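PDB 2BV1: regulator of G-protein signaling 1 from Homo sapiens, which raises the GTPase activity of G protein alpha subunits, driving them into the GDP-bound form and so inhibiting signalling downstream of G protein-coupled receptors. Local coordinates for residues G40-S45 with P128-S133. Sequence-based numbering, arbitrary orientation.
Sequences GSFLKS and PRFLKS
Phe-42 lays one face of its ring over the backbone of Phe-130, a compact example of how a single aromatic side chain can join two helices of an all-helical domain. The CA of Phe-130 approaches at 3.8 Å from the centroid of the Phe-42 ring, 17° off the ring normal, which makes a CH-pi contact. With CG anti to the backbone N (chi1 167°), Phe-42 reaches out from helix 33-45 until its CZ lies 3.6 Å from Phe-130 N. The two rings are turned obliquely, planes at 57°, and meet where Phe-130 CD1 lies 3.7 Å from Phe-42 CG. Farther round the ring, Ser-133 CB touches Phe-42 CE1 at 3.7 Å. The hydroxyl of Ser-133 is turned to its own chain: OG donates to Phe-130 O (2.5 Å), in the carbonyl plane on a lone pair, and accepts from Tyr-136 N, so that Ser-133 serves as N-cap of helix 134-142. Packing is looser on the side of partly exposed Arg-129, where the aliphatic CG comes only to the ring edge, 3.9 Å from Phe-42 CZ; the guanidinium, its chain bent at chi3, instead forms salt bridges through NE with Glu-46 and through NH1 with Asp-125. Were Phe-42 replaced by an alanine, the ring that Phe-130 CA packs on would be lost, which would probably leave a gap between the two helices. Within the RGS domain, the contact joins the C-terminal part of helix 33-45 to the end of helix 112-131, while Ile-135 of helix 134-142 touches both phenylalanines and Phe-39 meets the Phe-130 ring edge-to-face.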
# COMPACT_ATOMS: atom_id res chain seq x y z
N GLY A 40 -2.51 4.62 6.68
CA GLY A 40 -1.10 4.88 6.73
C GLY A 40 -0.55 5.19 8.10
O GLY A 40 0.49 4.66 8.49
N SER A 41 -1.22 6.13 8.81
CA SER A 41 -0.78 6.52 10.13
C SER A 41 -0.83 5.34 11.10
O SER A 41 0.07 5.14 11.90
CB SER A 41 -1.64 7.68 10.67
OG SER A 41 -1.64 8.78 9.75
N PHE A 42 -1.90 4.56 11.04
CA PHE A 42 -2.04 3.32 11.87
C PHE A 42 -0.95 2.27 11.57
O PHE A 42 -0.35 1.72 12.46
CB PHE A 42 -3.46 2.71 11.71
CG PHE A 42 -3.60 1.31 12.25
CD1 PHE A 42 -3.88 1.10 13.59
CD2 PHE A 42 -3.47 0.20 11.41
CE1 PHE A 42 -4.02 -0.19 14.09
CE2 PHE A 42 -3.60 -1.08 11.91
CZ PHE A 42 -3.89 -1.27 13.24
N LEU A 43 -0.65 2.06 10.29
CA LEU A 43 0.43 1.14 9.89
C LEU A 43 1.78 1.63 10.41
O LEU A 43 2.58 0.84 10.94
CB LEU A 43 0.45 0.96 8.37
CG LEU A 43 -0.78 0.34 7.66
CD1 LEU A 43 -0.47 0.15 6.23
CD2 LEU A 43 -1.22 -1.01 8.30
N LYS A 44 2.02 2.94 10.32
CA LYS A 44 3.23 3.53 10.83
C LYS A 44 3.33 3.30 12.34
O LYS A 44 4.35 2.84 12.81
CB LYS A 44 3.34 5.04 10.45
CG LYS A 44 4.74 5.45 10.01
CD LYS A 44 4.86 6.87 9.38
CE LYS A 44 6.33 7.27 9.22
NZ LYS A 44 6.99 6.72 7.97
N SER A 45 2.26 3.54 13.08
CA SER A 45 2.27 3.20 14.52
C SER A 45 2.55 1.71 14.84
O SER A 45 2.97 1.40 15.95
CB SER A 45 0.99 3.67 15.26
OG SER A 45 -0.22 3.03 14.82
N PRO A 128 -8.27 -5.40 8.80
CA PRO A 128 -9.19 -5.72 9.90
C PRO A 128 -8.81 -5.13 11.26
O PRO A 128 -9.69 -4.65 11.97
CB PRO A 128 -9.18 -7.27 9.95
CG PRO A 128 -8.77 -7.67 8.55
CD PRO A 128 -7.88 -6.60 8.03
N ARG A 129 -7.54 -5.17 11.63
CA ARG A 129 -7.08 -4.61 12.90
C ARG A 129 -7.32 -3.11 12.99
O ARG A 129 -7.74 -2.60 14.02
CB ARG A 129 -5.59 -4.88 13.08
CG ARG A 129 -5.06 -4.74 14.49
CD ARG A 129 -3.76 -5.52 14.70
NE ARG A 129 -2.79 -5.36 13.61
CZ ARG A 129 -2.47 -6.32 12.74
NH1 ARG A 129 -3.08 -7.51 12.78
NH2 ARG A 129 -1.56 -6.09 11.82
N PHE A 130 -7.04 -2.42 11.89
CA PHE A 130 -7.31 -0.98 11.77
C PHE A 130 -8.78 -0.63 12.06
O PHE A 130 -9.10 0.38 12.75
CB PHE A 130 -6.97 -0.54 10.37
CG PHE A 130 -7.45 0.82 10.03
CD1 PHE A 130 -6.88 1.95 10.64
CD2 PHE A 130 -8.41 1.00 9.06
CE1 PHE A 130 -7.31 3.21 10.30
CE2 PHE A 130 -8.85 2.25 8.74
CZ PHE A 130 -8.29 3.36 9.35
N LEU A 131 -9.67 -1.47 11.52
CA LEU A 131 -11.09 -1.22 11.69
C LEU A 131 -11.53 -1.40 13.10
O LEU A 131 -12.61 -0.96 13.46
CB LEU A 131 -11.93 -2.07 10.73
CG LEU A 131 -11.75 -1.86 9.23
CD1 LEU A 131 -12.55 -2.87 8.47
CD2 LEU A 131 -12.17 -0.44 8.84
N LYS A 132 -10.70 -2.08 13.92
CA LYS A 132 -10.94 -2.18 15.36
C LYS A 132 -10.06 -1.25 16.19
O LYS A 132 -10.08 -1.33 17.42
CB LYS A 132 -10.77 -3.62 15.85
CG LYS A 132 -11.81 -4.58 15.27
CD LYS A 132 -11.47 -6.04 15.57
N SER A 133 -9.31 -0.36 15.54
CA SER A 133 -8.41 0.57 16.26
C SER A 133 -9.13 1.79 16.80
O SER A 133 -10.17 2.17 16.32
CB SER A 133 -7.25 1.03 15.37
OG SER A 133 -7.69 1.82 14.27